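PDB 2D5W: peptide ABC transporter, peptide-binding protein from Thermus thermophilus, which binds peptides, here holding a pentapeptide, and probably delivers them to a membrane ABC transporter for uptake. Local coordinates for residues Phe447-Phe451 against Ile452-Ser456; Leu188-Asn191 against Phe192-Phe196; Gly339-Lys342 against Ala343-Gly347. All coordinates share one frame; numbering follows the deposited sequence.

Contact 1. Residues Phe447-Phe451 against Ile452-Ser456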
ATOM      1  N   PHE A 447      -6.851   5.354  -7.112  1.00  8.57           N
ATOM      2  CA  PHE A 447      -5.529   4.850  -6.765  1.00  9.58           C
ATOM      3  C   PHE A 447      -4.674   4.506  -7.984  1.00  9.24           C
ATOM      4  O   PHE A 447      -3.575   3.974  -7.844  1.00 10.68           O
ATOM      5  CB  PHE A 447      -5.655   3.647  -5.824  1.00  8.28           C
ATOM      6  CG  PHE A 447      -6.282   3.983  -4.491  1.00  8.33           C
ATOM      7  CD1 PHE A 447      -7.123   3.069  -3.867  1.00  9.10           C
ATOM      8  CD2 PHE A 447      -6.040   5.207  -3.861  1.00  9.33           C
ATOM      9  CE1 PHE A 447      -7.718   3.360  -2.643  1.00  9.43           C
ATOM     10  CE2 PHE A 447      -6.634   5.506  -2.628  1.00  8.88           C
ATOM     11  CZ  PHE A 447      -7.473   4.579  -2.023  1.00  8.28           C
ATOM     12  N   ALA A 448      -5.184   4.798  -9.178  1.00  9.93           N
ATOM     13  CA  ALA A 448      -4.418   4.574 -10.402  1.00  9.73           C
ATOM     14  C   ALA A 448      -3.426   5.737 -10.475  1.00  9.17           C
ATOM     15  O   ALA A 448      -3.744   6.862 -10.061  1.00  9.59           O
ATOM     16  CB  ALA A 448      -5.335   4.580 -11.617  1.00 11.93           C
ATOM     17  N   ASP A 449      -2.234   5.470 -11.000  1.00  9.17           N
ATOM     18  CA  ASP A 449      -1.194   6.488 -11.091  1.00  9.08           C
ATOM     19  C   ASP A 449      -1.641   7.830 -11.651  1.00  9.02           C
ATOM     20  O   ASP A 449      -1.297   8.880 -11.100  1.00  9.62           O
ATOM     21  CB  ASP A 449       0.014   5.969 -11.902  1.00 10.10           C
ATOM     22  CG  ASP A 449      -0.329   5.601 -13.352  1.00 11.15           C
ATOM     23  OD1 ASP A 449       0.633   5.431 -14.138  1.00 12.75           O
ATOM     24  OD2 ASP A 449      -1.516   5.467 -13.718  1.00 11.51           O
ATOM     25  N   GLU A 450      -2.421   7.802 -12.728  1.00  9.41           N
ATOM     26  CA  GLU A 450      -2.866   9.025 -13.372  1.00 10.79           C
ATOM     27  C   GLU A 450      -3.745   9.911 -12.511  1.00 10.62           C
ATOM     28  O   GLU A 450      -4.064  11.035 -12.898  1.00 11.42           O
ATOM     29  CB  GLU A 450      -3.546   8.704 -14.704  1.00 13.07           C
ATOM     30  CG  GLU A 450      -2.611   7.994 -15.672  1.00 19.73           C
ATOM     31  CD  GLU A 450      -3.005   8.170 -17.123  1.00 23.04           C
ATOM     32  OE1 GLU A 450      -4.170   7.880 -17.466  1.00 27.19           O
ATOM     33  OE2 GLU A 450      -2.141   8.594 -17.922  1.00 26.34           O
ATOM     34  N   PHE A 451      -4.151   9.412 -11.348  1.00  9.97           N
ATOM     35  CA  PHE A 451      -4.929  10.236 -10.435  1.00  9.53           C
ATOM     36  C   PHE A 451      -4.103  10.537  -9.186  1.00  9.53           C
ATOM     37  O   PHE A 451      -3.651  11.663  -8.991  1.00 10.65           O
ATOM     38  CB  PHE A 451      -6.239   9.567 -10.007  1.00 10.85           C
ATOM     39  CG  PHE A 451      -7.142  10.485  -9.217  1.00 10.57           C
ATOM     40  CD1 PHE A 451      -7.940  11.423  -9.864  1.00 13.42           C
ATOM     41  CD2 PHE A 451      -7.149  10.452  -7.826  1.00 10.61           C
ATOM     42  CE1 PHE A 451      -8.730  12.317  -9.139  1.00 13.61           C
ATOM     43  CE2 PHE A 451      -7.938  11.344  -7.093  1.00 11.10           C
ATOM     44  CZ  PHE A 451      -8.727  12.276  -7.751  1.00 12.17           C
ATOM     45  N   ILE A 452      -3.873   9.521  -8.360  1.00  9.55           N
ATOM     46  CA  ILE A 452      -3.149   9.721  -7.110  1.00  9.41           C
ATOM     47  C   ILE A 452      -1.757  10.337  -7.243  1.00  8.97           C
ATOM     48  O   ILE A 452      -1.373  11.174  -6.422  1.00  9.54           O
ATOM     49  CB  ILE A 452      -3.075   8.390  -6.295  1.00  9.74           C
ATOM     50  CG1 ILE A 452      -2.425   8.637  -4.931  1.00 10.28           C
ATOM     51  CG2 ILE A 452      -2.314   7.331  -7.068  1.00 10.46           C
ATOM     52  CD1 ILE A 452      -2.633   7.495  -3.946  1.00 13.93           C
ATOM     53  N   GLN A 453      -1.015   9.953  -8.277  1.00  8.80           N
ATOM     54  CA  GLN A 453       0.336  10.466  -8.479  1.00  9.78           C
ATOM     55  C   GLN A 453       0.426  11.649  -9.443  1.00  9.27           C
ATOM     56  O   GLN A 453       1.477  11.898 -10.033  1.00  9.87           O
ATOM     57  CB  GLN A 453       1.251   9.310  -8.925  1.00 10.19           C
ATOM     58  CG  GLN A 453       1.555   8.357  -7.759  1.00 11.43           C
ATOM     59  CD  GLN A 453       1.874   6.920  -8.157  1.00 11.36           C
ATOM     60  OE1 GLN A 453       2.064   6.066  -7.288  1.00 16.26           O
ATOM     61  NE2 GLN A 453       1.937   6.646  -9.451  1.00 11.09           N
ATOM     62  N   ARG A 454      -0.669  12.397  -9.580  1.00  9.61           N
ATOM     63  CA  ARG A 454      -0.690  13.549 -10.477  1.00  9.41           C
ATOM     64  C   ARG A 454      -1.228  14.841  -9.853  1.00  9.35           C
ATOM     65  O   ARG A 454      -1.792  15.688 -10.550  1.00 10.24           O
ATOM     66  CB  ARG A 454      -1.480  13.207 -11.745  1.00 10.06           C
ATOM     67  CG  ARG A 454      -0.861  12.078 -12.575  1.00 10.17           C
ATOM     68  CD  ARG A 454       0.472  12.478 -13.207  1.00 10.76           C
ATOM     69  NE  ARG A 454       0.993  11.433 -14.091  1.00 12.11           N
ATOM     70  CZ  ARG A 454       1.615  10.330 -13.681  1.00 10.90           C
ATOM     71  NH1 ARG A 454       2.040   9.441 -14.567  1.00 12.61           N
ATOM     72  NH2 ARG A 454       1.838  10.122 -12.390  1.00 11.62           N
ATOM     73  N   ALA A 455      -1.049  15.001  -8.545  1.00  9.35           N
ATOM     74  CA  ALA A 455      -1.493  16.224  -7.883  1.00 10.33           C
ATOM     75  C   ALA A 455      -0.697  17.413  -8.432  1.00 10.36           C
ATOM     76  O   ALA A 455      -1.196  18.541  -8.465  1.00 11.09           O
ATOM     77  CB  ALA A 455      -1.298  16.111  -6.372  1.00 10.15           C
ATOM     78  N   SER A 456       0.539  17.162  -8.864  1.00 10.99           N
ATOM     79  CA  SER A 456       1.380  18.229  -9.406  1.00 12.26           C
ATOM     80  C   SER A 456       0.805  18.757 -10.716  1.00 12.98           C
ATOM     81  O   SER A 456       1.177  19.840 -11.174  1.00 14.13           O
ATOM     82  CB  SER A 456       2.812  17.730  -9.625  1.00 13.11           C
ATOM     83  OG  SER A 456       2.870  16.751 -10.646  1.00 14.09           O
TER
HETATM   84  O   HOH W   1       3.121   6.784 -14.029  1.00 11.53           O
HETATM   85  O   HOH W   2       0.626  10.174 -17.280  1.00 26.12           O
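Asp449 and Arg454 meet through a water and not by a direct salt bridge. Asp449 OD1 stands 4.3 Å from Arg454 NH1 and well out of the guanidinium plane, so no N-H of Arg454 points at it. Water 1 closes this gap: it donates to Asp449 OD1 at 2.8 Å and, lying in the guanidinium plane, accepts from Arg454 NH1 at 2.9 Å. The backbone carbonyl carbon of Asp449 lies over one face of the same guanidinium, whose NH2 bonds to Gln453 O at 3.0 Å. Gln453 in turn runs back alongside the helix, its NE2 3.2 Å from Asp449 CB. On the apolar side, Ile452 CD1 approaches Phe447 CD2 to 4.1 Å.

The backbone sets these positions. Ala448, the N-cap residue, offers its O to both Phe451 N and Ile452 N. Gln453, the first residue to leave helical angles, still bonds through its N to Asp449 O at 3.0 Å. Arg454 then folds over the turn because its chain bends at chi2 (-68°). Farther out, Arg190 forms a salt bridge with Asp449 OD1, Tyr498 makes a cation-pi contact with Arg454, and Phe447 packs on an apolar side chain of the bound peptide. With a salt bridge to Arg190 and a water bridge to Arg454, the charge of the buried carboxylate is probably well compensated.

Contact 2. Residues Leu188-Asn191 against Phe192-Phe196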
ATOM      1  N   LEU A 188       5.304   5.501 -22.721  1.00 11.61           N
ATOM      2  CA  LEU A 188       5.969   4.332 -23.278  1.00 11.56           C
ATOM      3  C   LEU A 188       6.062   3.212 -22.249  1.00 11.16           C
ATOM      4  O   LEU A 188       5.729   2.062 -22.534  1.00 10.91           O
ATOM      5  CB  LEU A 188       7.377   4.700 -23.751  1.00 14.29           C
ATOM      6  CG  LEU A 188       8.167   3.587 -24.438  1.00 15.04           C
ATOM      7  CD1 LEU A 188       7.627   3.358 -25.841  1.00 18.08           C
ATOM      8  CD2 LEU A 188       9.632   3.976 -24.501  1.00 17.17           C
ATOM      9  N   TYR A 189       6.519   3.547 -21.049  1.00 11.03           N
ATOM     10  CA  TYR A 189       6.655   2.541 -20.009  1.00 11.24           C
ATOM     11  C   TYR A 189       5.311   2.048 -19.478  1.00 10.43           C
ATOM     12  O   TYR A 189       5.158   0.858 -19.210  1.00 11.59           O
ATOM     13  CB  TYR A 189       7.531   3.065 -18.869  1.00 11.58           C
ATOM     14  CG  TYR A 189       8.984   3.255 -19.258  1.00 12.79           C
ATOM     15  CD1 TYR A 189       9.639   2.325 -20.067  1.00 12.80           C
ATOM     16  CD2 TYR A 189       9.717   4.343 -18.780  1.00 13.19           C
ATOM     17  CE1 TYR A 189      10.989   2.472 -20.389  1.00 14.08           C
ATOM     18  CE2 TYR A 189      11.065   4.495 -19.094  1.00 13.43           C
ATOM     19  CZ  TYR A 189      11.693   3.559 -19.896  1.00 13.97           C
ATOM     20  OH  TYR A 189      13.028   3.703 -20.202  1.00 16.99           O
ATOM     21  N   ARG A 190       4.333   2.940 -19.331  1.00 10.93           N
ATOM     22  CA  ARG A 190       3.019   2.507 -18.852  1.00 10.81           C
ATOM     23  C   ARG A 190       2.425   1.511 -19.841  1.00 11.32           C
ATOM     24  O   ARG A 190       1.883   0.476 -19.447  1.00 11.83           O
ATOM     25  CB  ARG A 190       2.049   3.688 -18.706  1.00 11.77           C
ATOM     26  CG  ARG A 190       2.403   4.688 -17.624  1.00 12.86           C
ATOM     27  CD  ARG A 190       1.342   5.781 -17.499  1.00 11.98           C
ATOM     28  NE  ARG A 190       0.156   5.352 -16.755  1.00 13.12           N
ATOM     29  CZ  ARG A 190      -1.010   5.015 -17.301  1.00 12.29           C
ATOM     30  NH1 ARG A 190      -1.176   5.044 -18.618  1.00 15.76           N
ATOM     31  NH2 ARG A 190      -2.023   4.659 -16.521  1.00 14.35           N
ATOM     32  N   ASN A 191       2.530   1.824 -21.129  1.00 11.46           N
ATOM     33  CA  ASN A 191       1.980   0.953 -22.160  1.00 11.52           C
ATOM     34  C   ASN A 191       2.629  -0.423 -22.164  1.00 11.32           C
ATOM     35  O   ASN A 191       1.983  -1.412 -22.499  1.00 12.23           O
ATOM     36  CB  ASN A 191       2.096   1.609 -23.541  1.00 13.19           C
ATOM     37  CG  ASN A 191       1.161   2.795 -23.699  1.00 15.55           C
ATOM     38  OD1 ASN A 191       0.215   2.959 -22.928  1.00 17.06           O
ATOM     39  ND2 ASN A 191       1.412   3.619 -24.709  1.00 17.41           N
ATOM     40  N   PHE A 192       3.901  -0.486 -21.787  1.00 11.21           N
ATOM     41  CA  PHE A 192       4.607  -1.760 -21.718  1.00 10.31           C
ATOM     42  C   PHE A 192       3.892  -2.666 -20.711  1.00  9.62           C
ATOM     43  O   PHE A 192       3.507  -3.789 -21.035  1.00 10.53           O
ATOM     44  CB  PHE A 192       6.060  -1.531 -21.286  1.00 11.30           C
ATOM     45  CG  PHE A 192       6.775  -2.782 -20.856  1.00 10.23           C
ATOM     46  CD1 PHE A 192       6.949  -3.846 -21.736  1.00 10.14           C
ATOM     47  CD2 PHE A 192       7.275  -2.895 -19.564  1.00 10.80           C
ATOM     48  CE1 PHE A 192       7.613  -5.006 -21.331  1.00  9.88           C
ATOM     49  CE2 PHE A 192       7.936  -4.045 -19.153  1.00 12.60           C
ATOM     50  CZ  PHE A 192       8.105  -5.102 -20.038  1.00 11.51           C
ATOM     51  N   PHE A 193       3.707  -2.175 -19.490  1.00  9.71           N
ATOM     52  CA  PHE A 193       3.039  -2.970 -18.464  1.00  8.99           C
ATOM     53  C   PHE A 193       1.587  -3.274 -18.828  1.00  9.49           C
ATOM     54  O   PHE A 193       1.106  -4.386 -18.596  1.00  9.79           O
ATOM     55  CB  PHE A 193       3.102  -2.250 -17.114  1.00  9.50           C
ATOM     56  CG  PHE A 193       4.501  -2.019 -16.617  1.00  9.14           C
ATOM     57  CD1 PHE A 193       5.325  -3.092 -16.284  1.00 10.63           C
ATOM     58  CD2 PHE A 193       5.006  -0.728 -16.506  1.00  9.16           C
ATOM     59  CE1 PHE A 193       6.636  -2.882 -15.849  1.00 10.95           C
ATOM     60  CE2 PHE A 193       6.314  -0.506 -16.073  1.00  9.80           C
ATOM     61  CZ  PHE A 193       7.130  -1.586 -15.746  1.00 10.69           C
ATOM     62  N   LEU A 194       0.892  -2.303 -19.412  1.00  9.85           N
ATOM     63  CA  LEU A 194      -0.509  -2.501 -19.777  1.00  9.35           C
ATOM     64  C   LEU A 194      -0.735  -3.650 -20.756  1.00 10.85           C
ATOM     65  O   LEU A 194      -1.781  -4.295 -20.720  1.00 11.32           O
ATOM     66  CB  LEU A 194      -1.104  -1.206 -20.337  1.00 11.18           C
ATOM     67  CG  LEU A 194      -1.309  -0.101 -19.296  1.00 10.72           C
ATOM     68  CD1 LEU A 194      -1.729   1.188 -19.983  1.00 14.09           C
ATOM     69  CD2 LEU A 194      -2.358  -0.537 -18.277  1.00 13.63           C
ATOM     70  N   LYS A 195       0.233  -3.913 -21.629  1.00 10.61           N
ATOM     71  CA  LYS A 195       0.090  -5.012 -22.578  1.00 11.04           C
ATOM     72  C   LYS A 195      -0.016  -6.353 -21.855  1.00 11.30           C
ATOM     73  O   LYS A 195      -0.514  -7.334 -22.409  1.00 12.51           O
ATOM     74  CB  LYS A 195       1.281  -5.048 -23.541  1.00 13.83           C
ATOM     75  CG  LYS A 195       1.220  -4.004 -24.641  1.00 18.35           C
ATOM     76  CD  LYS A 195       2.361  -4.181 -25.629  1.00 20.14           C
ATOM     77  CE  LYS A 195       2.270  -3.164 -26.755  1.00 21.91           C
ATOM     78  NZ  LYS A 195       2.287  -1.763 -26.243  1.00 22.48           N
ATOM     79  N   PHE A 196       0.446  -6.385 -20.612  1.00  9.46           N
ATOM     80  CA  PHE A 196       0.441  -7.605 -19.809  1.00  9.14           C
ATOM     81  C   PHE A 196      -0.373  -7.471 -18.523  1.00  9.17           C
ATOM     82  O   PHE A 196      -0.210  -8.288 -17.612  1.00 10.75           O
ATOM     83  CB  PHE A 196       1.877  -7.955 -19.405  1.00 10.09           C
ATOM     84  CG  PHE A 196       2.813  -8.158 -20.560  1.00  9.54           C
ATOM     85  CD1 PHE A 196       2.942  -9.407 -21.156  1.00  9.86           C
ATOM     86  CD2 PHE A 196       3.580  -7.101 -21.043  1.00 10.35           C
ATOM     87  CE1 PHE A 196       3.826  -9.604 -22.218  1.00 10.61           C
ATOM     88  CE2 PHE A 196       4.466  -7.287 -22.105  1.00 10.50           C
ATOM     89  CZ  PHE A 196       4.589  -8.540 -22.691  1.00 11.32           C
TER
HETATM   90  O   HOH W   3      -0.236  -1.233 -24.176  1.00 26.34           O
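Leu194 packs back on Arg190, one turn earlier in helix 182-194. In these van der Waals contacts the two side chains run side by side in the same direction, with Leu194 CD1 4.1 Å from Arg190 NH1, while Leu194 CG rests 3.2 Å from Arg190 O. Leu194 also runs obliquely across Asn191, its CD1 3.9 Å from Asn191 OD1. Phe193 leaves the helix on a different side: with CG anti to the carbonyl carbon (chi1 -61°), its ring swings back along the helix and sets CD2 3.1 Å from Tyr189 O. Phe192 CD2 lies 3.7 Å above one face of that ring, offset toward the rim. Replacing Phe193 by alanine is likely to leave Phe192 CD2 without the ring face beneath it and to open a gap against Val110 and Met116.

Backbone hydrogen bonds run from i+4 to i: Leu194 N reaches Arg190 O at 3.0 Å, whereas the bond from Phe193 N to Tyr189 O is weak. Water is the third element, donating to Asn191 O at 2.8 Å and weakly accepting from Lys195 NZ, whose chain bends at chi4 (58°).

Outside partners take the polar ends, Asp449 for Arg190 and Lys114 O for Tyr189 OH. Phe192 meets helices 159-173 and 101-112, and Phe193 the latter. Phe192 and Phe193 thus pack inward while Lys195 is exposed, the pattern of an amphipathic helix.

Contact 3. Residues Gly339-Lys342 against Ala343-Gly347; sequences GLVK and AFFDG
Leu340 touches Phe345 through its CD1 methyl, which lies 4.0 Å from Phe345 CE1. Its other methyl, CD2, sits over the face of the Phe344 ring, a CH-pi contact four residues along the helix that is doubtful in detail. Extending CG away from the backbone N (chi1 -174°) is what carries both Leu340 methyls toward these rings. The Phe345 ring has Phe344 CB 3.8 Å above its centre and Val341 CB 4.2 Å from its CD1. This packed side faces helix 416-431, where Phe424 meets Leu340 and Val417 meets both phenylalanines; Arg420 adds a cation-pi contact to Phe344.

Between the two sides, the chain turns out of helix 337-345. Val341 O accepts from Phe345 N at 2.9 Å and from Gly347 N at 2.8 Å, the two donors reaching it from opposite faces of the carbonyl plane. Asp346 (phi 56°) and Gly347 both take positive phi, which suits a glycine at the second position.

The other side is looser. Lys342, Ala343 and Asp346 are exposed, and the bond from Asp346 N to Lys342 O is weak. Lys342 NZ stays 6.5 Å from Asp346 OD1, while Asp346 OD2 forms its salt bridge with Arg281.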
ATOM      1  N   GLY A 339     -14.454  12.877  18.466  1.00 10.77           N
ATOM      2  CA  GLY A 339     -15.885  12.636  18.465  1.00 11.62           C
ATOM      3  C   GLY A 339     -16.236  11.554  17.459  1.00 10.49           C
ATOM      4  O   GLY A 339     -17.093  10.707  17.708  1.00 12.06           O
ATOM      5  N   LEU A 340     -15.557  11.581  16.317  1.00 10.85           N
ATOM      6  CA  LEU A 340     -15.782  10.607  15.258  1.00 11.39           C
ATOM      7  C   LEU A 340     -15.415   9.189  15.688  1.00 10.00           C
ATOM      8  O   LEU A 340     -16.222   8.271  15.556  1.00 10.36           O
ATOM      9  CB  LEU A 340     -14.969  10.993  14.018  1.00 12.98           C
ATOM     10  CG  LEU A 340     -15.127  10.199  12.718  1.00 14.47           C
ATOM     11  CD1 LEU A 340     -14.548   8.797  12.840  1.00 15.63           C
ATOM     12  CD2 LEU A 340     -16.583  10.181  12.352  1.00 21.17           C
ATOM     13  N   VAL A 341     -14.205   8.993  16.206  1.00  9.96           N
ATOM     14  CA  VAL A 341     -13.820   7.638  16.589  1.00 10.06           C
ATOM     15  C   VAL A 341     -14.653   7.104  17.748  1.00 10.34           C
ATOM     16  O   VAL A 341     -14.903   5.903  17.831  1.00 11.11           O
ATOM     17  CB  VAL A 341     -12.299   7.513  16.917  1.00 10.85           C
ATOM     18  CG1 VAL A 341     -11.473   7.957  15.714  1.00 11.37           C
ATOM     19  CG2 VAL A 341     -11.943   8.310  18.154  1.00 11.97           C
ATOM     20  N   LYS A 342     -15.097   7.990  18.635  1.00 10.87           N
ATOM     21  CA  LYS A 342     -15.928   7.567  19.756  1.00 12.39           C
ATOM     22  C   LYS A 342     -17.281   7.081  19.232  1.00 11.58           C
ATOM     23  O   LYS A 342     -17.717   5.972  19.536  1.00 12.54           O
ATOM     24  CB  LYS A 342     -16.149   8.727  20.729  1.00 13.78           C
ATOM     25  CG  LYS A 342     -17.104   8.393  21.867  1.00 17.78           C
ATOM     26  CD  LYS A 342     -17.305   9.580  22.796  1.00 20.71           C
ATOM     27  CE  LYS A 342     -18.334   9.271  23.874  1.00 24.18           C
ATOM     28  NZ  LYS A 342     -19.674   8.972  23.293  1.00 27.89           N
ATOM     29  N   ALA A 343     -17.935   7.912  18.430  1.00 11.39           N
ATOM     30  CA  ALA A 343     -19.244   7.569  17.888  1.00 11.33           C
ATOM     31  C   ALA A 343     -19.221   6.412  16.894  1.00 11.39           C
ATOM     32  O   ALA A 343     -20.077   5.532  16.937  1.00 11.76           O
ATOM     33  CB  ALA A 343     -19.866   8.796  17.230  1.00 13.15           C
ATOM     34  N   PHE A 344     -18.233   6.414  16.005  1.00 10.32           N
ATOM     35  CA  PHE A 344     -18.122   5.394  14.966  1.00 10.58           C
ATOM     36  C   PHE A 344     -17.514   4.063  15.392  1.00 10.21           C
ATOM     37  O   PHE A 344     -17.951   3.007  14.932  1.00 10.21           O
ATOM     38  CB  PHE A 344     -17.276   5.926  13.800  1.00 10.44           C
ATOM     39  CG  PHE A 344     -17.980   6.916  12.906  1.00  9.61           C
ATOM     40  CD1 PHE A 344     -18.963   7.772  13.394  1.00 11.41           C
ATOM     41  CD2 PHE A 344     -17.609   7.023  11.567  1.00 10.69           C
ATOM     42  CE1 PHE A 344     -19.565   8.719  12.557  1.00 12.25           C
ATOM     43  CE2 PHE A 344     -18.203   7.964  10.727  1.00 12.31           C
ATOM     44  CZ  PHE A 344     -19.183   8.814  11.223  1.00 11.81           C
ATOM     45  N   PHE A 345     -16.507   4.111  16.259  1.00 10.27           N
ATOM     46  CA  PHE A 345     -15.795   2.900  16.660  1.00 10.83           C
ATOM     47  C   PHE A 345     -15.666   2.679  18.162  1.00 11.69           C
ATOM     48  O   PHE A 345     -14.899   1.813  18.584  1.00 11.43           O
ATOM     49  CB  PHE A 345     -14.374   2.933  16.078  1.00 10.80           C
ATOM     50  CG  PHE A 345     -14.302   3.398  14.643  1.00  9.60           C
ATOM     51  CD1 PHE A 345     -13.536   4.512  14.292  1.00 10.28           C
ATOM     52  CD2 PHE A 345     -14.965   2.704  13.636  1.00  9.98           C
ATOM     53  CE1 PHE A 345     -13.434   4.921  12.960  1.00  9.94           C
ATOM     54  CE2 PHE A 345     -14.868   3.105  12.303  1.00  9.05           C
ATOM     55  CZ  PHE A 345     -14.101   4.216  11.966  1.00  9.86           C
ATOM     56  N   ASP A 346     -16.402   3.446  18.960  1.00 12.12           N
ATOM     57  CA  ASP A 346     -16.308   3.347  20.415  1.00 13.19           C
ATOM     58  C   ASP A 346     -14.860   3.559  20.854  1.00 13.31           C
ATOM     59  O   ASP A 346     -14.409   2.998  21.856  1.00 14.68           O
ATOM     60  CB  ASP A 346     -16.815   1.991  20.916  1.00 14.95           C
ATOM     61  CG  ASP A 346     -18.326   1.890  20.888  1.00 16.88           C
ATOM     62  OD1 ASP A 346     -18.993   2.870  21.283  1.00 17.92           O
ATOM     63  OD2 ASP A 346     -18.847   0.830  20.483  1.00 20.35           O
ATOM     64  N   GLY A 347     -14.141   4.372  20.081  1.00 13.08           N
ATOM     65  CA  GLY A 347     -12.753   4.689  20.375  1.00 13.00           C
ATOM     66  C   GLY A 347     -11.744   3.573  20.180  1.00 13.17           C
ATOM     67  O   GLY A 347     -10.557   3.761  20.454  1.00 13.95           O
TER

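How the contacts relate
Contact 1 is the buried one, its centre about 14 Å from the centre of the chain; contacts 2 and 3 are partly buried, at about 21 and 25 Å. Contacts 2 and 3 each lie at the end of one helix, 182-194 and 337-345, and turn phenylalanines toward neighbouring helices, on opposite sides of the chain's centre with nearest atoms about 31 Å apart. Contact 1 instead spans the short helix 449-452 and the loop beyond, with a water-bridged charge cluster. Contacts 1 and 2 touch: Asp449 OD1 meets Arg190 NE at 2.7 Å, a salt bridge joining the two helices. Contact 3 touches neither.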